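Local atomic coordinates of 4-hydroxybenzoyl-CoA thioesterase (Pseudomonas sp. CBS3, PDB entry 1LO7), a protein that hydrolyses 4-hydroxybenzoyl-CoA to 4-hydroxybenzoate and CoA, the last step in turning 4-chlorobenzoate into 4-hydroxybenzoate. Residues A[52-57]-A[131-136]; A[90-95]-A[117-122]. All blocks are in the same frame, centred on the assembly; numbering follows the deposited sequence. Where two conformers were deposited one is given.

Contact 1: residues A[52-57]-A[131-136]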
loop_
_atom_site.group_PDB
_atom_site.type_symbol
_atom_site.label_atom_id
_atom_site.label_comp_id
_atom_site.label_asym_id
_atom_site.label_seq_id
_atom_site.Cartn_x
_atom_site.Cartn_y
_atom_site.Cartn_z
ATOM N N VAL A 52 -20.289 -12.934 12.378
ATOM C CA VAL A 52 -20.918 -13.317 13.661
ATOM C C VAL A 52 -22.218 -14.050 13.412
ATOM O O VAL A 52 -22.505 -15.086 14.018
ATOM C CB VAL A 52 -21.145 -12.073 14.562
ATOM C CG1 VAL A 52 -22.007 -12.423 15.777
ATOM C CG2 VAL A 52 -19.775 -11.571 15.025
ATOM N N GLU A 53 -23.019 -13.505 12.522
ATOM C CA GLU A 53 -24.308 -14.072 12.208
ATOM C C GLU A 53 -24.362 -15.430 11.517
ATOM O O GLU A 53 -25.092 -16.330 11.971
ATOM C CB GLU A 53 -25.213 -13.135 11.468
ATOM C CG GLU A 53 -26.550 -13.864 11.174
ATOM C CD GLU A 53 -27.771 -13.015 10.942
ATOM O OE1 GLU A 53 -28.472 -12.581 11.851
ATOM O OE2 GLU A 53 -28.063 -12.906 9.659
ATOM N N ARG A 54 -23.582 -15.530 10.443
ATOM C CA ARG A 54 -23.596 -16.676 9.613
ATOM C C ARG A 54 -22.260 -17.233 9.182
ATOM O O ARG A 54 -22.190 -18.186 8.400
ATOM C CB ARG A 54 -24.522 -16.413 8.429
ATOM C CG ARG A 54 -24.107 -15.249 7.562
ATOM C CD ARG A 54 -25.282 -14.650 6.772
ATOM N NE ARG A 54 -25.876 -15.538 5.744
ATOM C CZ ARG A 54 -26.893 -15.174 4.957
ATOM N NH1 ARG A 54 -27.470 -13.983 5.030
ATOM N NH2 ARG A 54 -27.348 -16.037 4.088
ATOM N N GLY A 55 -21.194 -16.662 9.704
ATOM C CA GLY A 55 -19.856 -17.158 9.418
ATOM C C GLY A 55 -19.183 -16.583 8.176
ATOM O O GLY A 55 -18.036 -16.916 7.899
ATOM N N ILE A 56 -19.891 -15.728 7.441
ATOM C CA ILE A 56 -19.356 -15.154 6.199
ATOM C C ILE A 56 -18.299 -14.122 6.459
ATOM O O ILE A 56 -18.571 -13.130 7.105
ATOM C CB ILE A 56 -20.494 -14.708 5.277
ATOM C CG1 ILE A 56 -21.336 -15.967 4.893
ATOM C CG2 ILE A 56 -19.991 -13.969 4.032
ATOM C CD1 ILE A 56 -22.578 -15.621 4.072
ATOM N N VAL A 57 -17.078 -14.379 5.974
ATOM C CA VAL A 57 -15.983 -13.437 6.245
ATOM C C VAL A 57 -15.805 -12.368 5.179
ATOM O O VAL A 57 -15.064 -11.379 5.356
ATOM C CB VAL A 57 -14.650 -14.200 6.446
ATOM C CG1 VAL A 57 -14.767 -15.193 7.574
ATOM C CG2 VAL A 57 -14.210 -14.910 5.171
ATOM N N GLU A 131 -22.094 -21.842 -1.327
ATOM C CA GLU A 131 -22.992 -21.558 -2.391
ATOM C C GLU A 131 -23.464 -20.138 -2.195
ATOM O O GLU A 131 -23.671 -19.698 -1.062
ATOM C CB GLU A 131 -24.142 -22.537 -2.212
ATOM C CG GLU A 131 -25.331 -22.331 -3.137
ATOM C CD GLU A 131 -26.223 -23.497 -2.922
ATOM O OE1 GLU A 131 -25.940 -24.611 -3.298
ATOM O OE2 GLU A 131 -27.277 -23.205 -2.198
ATOM N N VAL A 132 -23.606 -19.396 -3.287
ATOM C CA VAL A 132 -24.030 -18.008 -3.126
ATOM C C VAL A 132 -25.351 -17.942 -2.369
ATOM O O VAL A 132 -26.301 -18.534 -2.798
ATOM C CB VAL A 132 -24.095 -17.255 -4.458
ATOM C CG1 VAL A 132 -24.513 -15.815 -4.240
ATOM C CG2 VAL A 132 -22.751 -17.279 -5.157
ATOM N N PRO A 133 -25.414 -17.211 -1.243
ATOM C CA PRO A 133 -26.678 -17.136 -0.514
ATOM C C PRO A 133 -27.831 -16.551 -1.337
ATOM O O PRO A 133 -27.732 -15.491 -1.972
ATOM C CB PRO A 133 -26.400 -16.308 0.746
ATOM C CG PRO A 133 -24.888 -16.445 0.948
ATOM C CD PRO A 133 -24.301 -16.601 -0.459
ATOM N N ALA A 134 -28.947 -17.276 -1.346
ATOM C CA ALA A 134 -30.097 -16.819 -2.101
ATOM C C ALA A 134 -30.538 -15.431 -1.701
ATOM O O ALA A 134 -30.933 -14.633 -2.538
ATOM C CB ALA A 134 -31.243 -17.796 -1.889
ATOM N N ASP A 135 -30.479 -15.139 -0.394
ATOM C CA ASP A 135 -30.897 -13.830 0.095
ATOM C C ASP A 135 -30.001 -12.726 -0.443
ATOM O O ASP A 135 -30.425 -11.623 -0.675
ATOM C CB ASP A 135 -31.079 -13.726 1.642
ATOM C CG ASP A 135 -29.905 -14.235 2.399
ATOM O OD1 ASP A 135 -29.251 -15.173 2.011
ATOM O OD2 ASP A 135 -29.647 -13.616 3.522
ATOM N N TYR A 136 -28.744 -13.043 -0.649
ATOM C CA TYR A 136 -27.817 -12.042 -1.171
ATOM C C TYR A 136 -28.096 -11.763 -2.636
ATOM O O TYR A 136 -28.031 -10.614 -3.086
ATOM C CB TYR A 136 -26.381 -12.537 -0.962
ATOM C CG TYR A 136 -25.944 -12.394 0.461
ATOM C CD1 TYR A 136 -26.761 -11.829 1.444
ATOM C CD2 TYR A 136 -24.697 -12.897 0.846
ATOM C CE1 TYR A 136 -26.350 -11.740 2.781
ATOM C CE2 TYR A 136 -24.250 -12.783 2.158
ATOM C CZ TYR A 136 -25.079 -12.212 3.131
ATOM O OH TYR A 136 -24.604 -12.120 4.444
HETATM O O HOH W 1 -26.350 -11.485 6.232
#
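Arg54 and Asp135 meet tip to tip in a salt bridge made of two hydrogen bonds. NH1 of Arg54 gives one to OD2 of Asp135 at 2.7 Å. NH2 of Arg54 gives the other to OD1 of Asp135 at 2.9 Å. Each oxygen uses its syn lone pair, and the guanidinium and carboxylate planes are only 20° apart. This end-on grip fixes the rotation of both groups. The Arg54 chain bends at chi3 (-66°), which turns NE aside from the extended line. Tyr136 CZ lies over one face of the guanidinium, with the two planes 45° apart, in an off-centre cation-pi contact; Arg54 CZ is 4.5 Å from the ring centroid. A water accepts from Arg54 NH1 and is 2.6 Å from Tyr136 OH. In this hot dog fold the contact ties the passage from helix 47-54 into strand 56-68 to the first turn of helix 134-140, with Pro133 at the N-cap position. An alanine in place of Arg54 would probably leave the Asp135 carboxylate without its paired charge and free to turn. CD1 of Ile56 reaches CE2 of Tyr136 at 3.8 Å and CG of Pro133 at 4.0 Å. Phe119 of strand 107-123 packs on Ile56 and Pro133.

Contact 2: residues A[90-95]-A[117-122]; sequences KSFVQR and RVFAMN. With 4CO (4-hydroxyphenacyl coenzyme A), chain B.
O9A, on the 3'-phosphate of 4-hydroxyphenacyl-CoA, is gripped from segment 90-95. Ser91 N bonds O9A at 2.9 Å, and Lys90 N adds a weak bond. Ser91 OG lies 2.7 Å from O9A but also within reach of the ligand's O3D. With chi1 at 61°, OG stands between the backbone N and the carbonyl carbon, on the oxygen that Ser91 N holds. Lys90, a known substrate-binding residue, also bonds O8A of this phosphate through its N at 2.8 Å. Next to this site strands 91-101 and 107-123 form an antiparallel beta hairpin in the hot dog sheet. Phe92 and Arg117 are a hydrogen-bonded pair, Phe92 N to Arg117 O and Arg117 N to Phe92 O, each 3.0 Å. Beside Lys90 a water spans the two segments, donating to Lys90 O and accepting from Phe119 N. Arg117 O also sits over one face of the Phe92 ring, offset toward its rim. CZ of that ring touches CB of Arg117 at 3.5 Å. CE1 of Phe92 meets CE2 of Phe119 at 3.6 Å, with the ring planes at 45°. Both rings also meet Phe39 of helix 25-41, which packs against the sheet. Val118 CG1 packs 3.6 Å from the ligand's O4D. The Arg117 guanidinium turns an edge to C6B of the ligand's hydroxyphenyl ring. Glu115 and Asp32 hold its NH2 in salt bridges, and Thr59 O accepts from its NH1.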
loop_
_atom_site.group_PDB
_atom_site.type_symbol
_atom_site.label_atom_id
_atom_site.label_comp_id
_atom_site.label_asym_id
_atom_site.label_seq_id
_atom_site.Cartn_x
_atom_site.Cartn_y
_atom_site.Cartn_z
ATOM N N LYS A 90 -21.101 -21.468 -6.571
ATOM C CA LYS A 90 -20.433 -20.909 -5.406
ATOM C C LYS A 90 -19.711 -19.617 -5.782
ATOM O O LYS A 90 -19.274 -18.843 -4.927
ATOM C CB LYS A 90 -19.393 -21.858 -4.875
ATOM C CG LYS A 90 -19.985 -23.081 -4.273
ATOM C CD LYS A 90 -18.966 -23.815 -3.418
ATOM C CE LYS A 90 -19.561 -25.066 -2.813
ATOM N NZ LYS A 90 -18.508 -25.973 -2.398
ATOM N N SER A 91 -19.579 -19.346 -7.069
ATOM C CA SER A 91 -18.865 -18.141 -7.480
ATOM C C SER A 91 -19.723 -17.160 -8.215
ATOM O O SER A 91 -20.828 -17.480 -8.617
ATOM C CB SER A 91 -17.698 -18.518 -8.406
ATOM O OG SER A 91 -18.157 -19.167 -9.612
ATOM N N PHE A 92 -19.181 -15.963 -8.433
ATOM C CA PHE A 92 -19.897 -14.961 -9.194
ATOM C C PHE A 92 -18.837 -14.109 -9.913
ATOM O O PHE A 92 -17.681 -14.003 -9.456
ATOM C CB PHE A 92 -20.856 -14.141 -8.306
ATOM C CG PHE A 92 -20.144 -13.386 -7.187
ATOM C CD1 PHE A 92 -20.033 -13.936 -5.900
ATOM C CD2 PHE A 92 -19.562 -12.127 -7.407
ATOM C CE1 PHE A 92 -19.366 -13.265 -4.868
ATOM C CE2 PHE A 92 -18.900 -11.439 -6.379
ATOM C CZ PHE A 92 -18.804 -12.004 -5.099
ATOM N N VAL A 93 -19.243 -13.522 -11.011
ATOM C CA VAL A 93 -18.348 -12.703 -11.797
ATOM C C VAL A 93 -18.778 -11.291 -11.542
ATOM O O VAL A 93 -19.929 -10.940 -11.779
ATOM C CB VAL A 93 -18.455 -13.032 -13.305
ATOM C CG1 VAL A 93 -17.532 -12.089 -14.095
ATOM C CG2 VAL A 93 -18.118 -14.501 -13.649
ATOM N N GLN A 94 -17.838 -10.497 -11.019
ATOM C CA GLN A 94 -18.096 -9.103 -10.723
ATOM C C GLN A 94 -17.259 -8.246 -11.704
ATOM O O GLN A 94 -16.030 -8.339 -11.748
ATOM C CB GLN A 94 -17.739 -8.749 -9.251
ATOM C CG GLN A 94 -18.353 -7.437 -8.763
ATOM C CD GLN A 94 -18.231 -7.302 -7.241
ATOM O OE1 GLN A 94 -19.101 -6.717 -6.572
ATOM N NE2 GLN A 94 -17.174 -7.856 -6.683
ATOM N N ARG A 95 -17.952 -7.446 -12.480
ATOM C CA ARG A 95 -17.289 -6.608 -13.463
ATOM C C ARG A 95 -17.165 -5.174 -12.974
ATOM O O ARG A 95 -18.107 -4.607 -12.384
ATOM C CB ARG A 95 -18.070 -6.616 -14.792
ATOM C CG ARG A 95 -17.548 -5.523 -15.765
ATOM C CD ARG A 95 -18.005 -5.744 -17.200
ATOM N NE ARG A 95 -17.416 -6.963 -17.733
ATOM C CZ ARG A 95 -17.654 -7.405 -18.961
ATOM N NH1 ARG A 95 -18.466 -6.760 -19.795
ATOM N NH2 ARG A 95 -17.073 -8.513 -19.351
ATOM N N ARG A 117 -15.249 -14.031 -7.687
ATOM C CA ARG A 117 -15.129 -14.152 -6.255
ATOM C C ARG A 117 -16.129 -15.163 -5.718
ATOM O O ARG A 117 -16.994 -15.699 -6.453
ATOM C CB ARG A 117 -15.449 -12.784 -5.637
ATOM C CG ARG A 117 -14.350 -11.716 -5.833
ATOM C CD ARG A 117 -14.868 -10.344 -5.434
ATOM N NE ARG A 117 -13.952 -9.216 -5.696
ATOM C CZ ARG A 117 -13.139 -8.695 -4.774
ATOM N NH1 ARG A 117 -13.039 -9.185 -3.517
ATOM N NH2 ARG A 117 -12.404 -7.640 -5.140
ATOM N N VAL A 118 -16.016 -15.408 -4.416
ATOM C CA VAL A 118 -16.935 -16.334 -3.756
ATOM C C VAL A 118 -17.182 -15.833 -2.385
ATOM O O VAL A 118 -16.342 -15.130 -1.829
ATOM C CB VAL A 118 -16.320 -17.696 -3.577
ATOM C CG1 VAL A 118 -15.999 -18.324 -4.922
ATOM C CG2 VAL A 118 -15.101 -17.649 -2.656
ATOM N N PHE A 119 -18.354 -16.195 -1.838
ATOM C CA PHE A 119 -18.688 -15.871 -0.451
ATOM C C PHE A 119 -17.976 -16.950 0.322
ATOM O O PHE A 119 -17.975 -18.079 -0.105
ATOM C CB PHE A 119 -20.180 -15.892 -0.138
ATOM C CG PHE A 119 -20.815 -14.600 -0.601
ATOM C CD1 PHE A 119 -20.870 -13.487 0.234
ATOM C CD2 PHE A 119 -21.330 -14.498 -1.894
ATOM C CE1 PHE A 119 -21.476 -12.310 -0.194
ATOM C CE2 PHE A 119 -21.932 -13.320 -2.335
ATOM C CZ PHE A 119 -21.991 -12.218 -1.480
ATOM N N ALA A 120 -17.322 -16.614 1.427
ATOM C CA ALA A 120 -16.618 -17.672 2.094
ATOM C C ALA A 120 -16.687 -17.563 3.592
ATOM O O ALA A 120 -17.084 -16.554 4.151
ATOM C CB ALA A 120 -15.134 -17.643 1.700
ATOM N N MET A 121 -16.226 -18.650 4.206
ATOM C CA MET A 121 -16.155 -18.757 5.638
ATOM C C MET A 121 -14.781 -19.204 5.986
ATOM O O MET A 121 -14.100 -19.767 5.151
ATOM C CB MET A 121 -17.271 -19.643 6.145
ATOM C CG MET A 121 -18.517 -18.817 5.908
ATOM S SD MET A 121 -19.908 -19.596 6.642
ATOM C CE MET A 121 -19.234 -21.274 6.494
ATOM N N ASN A 122 -14.368 -18.925 7.209
ATOM C CA ASN A 122 -13.069 -19.364 7.714
ATOM C C ASN A 122 -13.368 -20.490 8.704
ATOM O O ASN A 122 -13.937 -20.230 9.747
ATOM C CB ASN A 122 -12.212 -18.292 8.418
ATOM C CG ASN A 122 -11.334 -17.593 7.404
ATOM O OD1 ASN A 122 -10.882 -18.197 6.413
ATOM N ND2 ASN A 122 -11.114 -16.307 7.642
HETATM N N1A 4CO B . -11.423 -19.505 -12.153
HETATM C C2A 4CO B . -12.789 -19.534 -12.113
HETATM N N3A 4CO B . -13.547 -19.953 -11.134
HETATM C C4A 4CO B . -12.824 -20.370 -10.073
HETATM C C5A 4CO B . -11.443 -20.411 -9.978
HETATM C C6A 4CO B . -10.715 -19.941 -11.082
HETATM N N6A 4CO B . -9.400 -19.918 -11.111
HETATM N N7A 4CO B . -11.042 -20.921 -8.747
HETATM C C8A 4CO B . -12.189 -21.199 -8.113
HETATM N N9A 4CO B . -13.287 -20.907 -8.877
HETATM C C1D 4CO B . -14.698 -21.155 -8.564
HETATM C C2D 4CO B . -15.031 -22.643 -8.606
HETATM O O2D 4CO B . -15.216 -23.106 -9.946
HETATM C C3D 4CO B . -16.355 -22.622 -7.861
HETATM O O3D 4CO B . -17.330 -21.949 -8.616
HETATM P P3D 4CO B . -18.770 -22.555 -8.858
HETATM O O7A 4CO B . -18.649 -23.473 -9.972
HETATM O O8A 4CO B . -19.243 -23.224 -7.642
HETATM O O9A 4CO B . -19.706 -21.367 -9.210
HETATM C C4D 4CO B . -15.976 -21.670 -6.731
HETATM O O4D 4CO B . -14.869 -20.861 -7.235
HETATM C C5D 4CO B . -15.663 -22.277 -5.395
HETATM O O5D 4CO B . -14.431 -22.990 -5.523
HETATM P P1A 4CO B . -14.357 -24.471 -4.958
HETATM O O1A 4CO B . -13.057 -24.949 -5.453
HETATM O O2A 4CO B . -15.465 -25.288 -5.396
HETATM O O3A 4CO B . -14.424 -24.437 -3.437
HETATM P P2A 4CO B . -13.269 -24.346 -2.328
HETATM O O4A 4CO B . -13.962 -24.142 -1.038
HETATM O O5A 4CO B . -12.554 -25.620 -2.304
HETATM O O6A 4CO B . -12.084 -23.271 -2.711
HETATM C CBP 4CO B . -11.260 -21.178 -2.072
HETATM C CCP 4CO B . -12.434 -21.913 -2.721
HETATM C CDP 4CO B . -10.995 -21.700 -0.649
HETATM C CEP 4CO B . -11.510 -19.676 -2.095
HETATM C CAP 4CO B . -9.931 -21.545 -2.753
HETATM O OAP 4CO B . -9.995 -21.249 -4.150
HETATM C C9P 4CO B . -8.815 -20.600 -2.314
HETATM O O9P 4CO B . -8.430 -20.602 -1.164
HETATM N N8P 4CO B . -8.318 -19.653 -3.294
HETATM C C7P 4CO B . -7.429 -18.648 -2.700
HETATM C C6P 4CO B . -8.195 -17.394 -2.255
HETATM C C5P 4CO B . -7.188 -16.268 -1.995
HETATM O O5P 4CO B . -6.258 -16.385 -1.204
HETATM N N4P 4CO B . -7.473 -15.074 -2.755
HETATM C C3P 4CO B . -6.485 -14.011 -2.644
HETATM C C2P 4CO B . -6.585 -13.292 -1.325
HETATM S S1P 4CO B . -8.255 -13.119 -0.695
HETATM O O1B 4CO B . -8.113 -9.857 -0.661
HETATM C C1B 4CO B . -8.760 -10.618 0.036
HETATM C C2B 4CO B . -10.185 -10.352 0.273
HETATM C C3B 4CO B . -10.919 -11.239 1.098
HETATM C C4B 4CO B . -12.265 -10.988 1.349
HETATM C C5B 4CO B . -12.875 -9.839 0.804
HETATM O O2B 4CO B . -14.220 -9.531 1.099
HETATM C C6B 4CO B . -12.132 -8.971 -0.044
HETATM C C7B 4CO B . -10.774 -9.229 -0.309
HETATM C CB 4CO B . -8.145 -11.837 0.615
HETATM O O HOH W 2 -20.381 -17.846 -2.873
#

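Both contacts are largely buried, but contact 2 lies deeper: its centre is about 12 Å from the centre of the chain, against about 18 Å for that of contact 1. Contact 2 joins two strands of the sheet by backbone bonds and borders the coenzyme A site. Contact 1 joins segment 52-57 to the head of helix 134-140 through side chains alone, with a partly exposed ion pair beside buried apolar side chains. Along the chain contact 2 is nested inside the loop that contact 1 closes. The two touch where strands 56-68 and 107-123 pair: Val57 N is 2.8 Å from Ala120 O, a probable hydrogen bond. Phe119 of contact 2 reaches contact 1, its CE1 3.4 Å from CD2 of Tyr136.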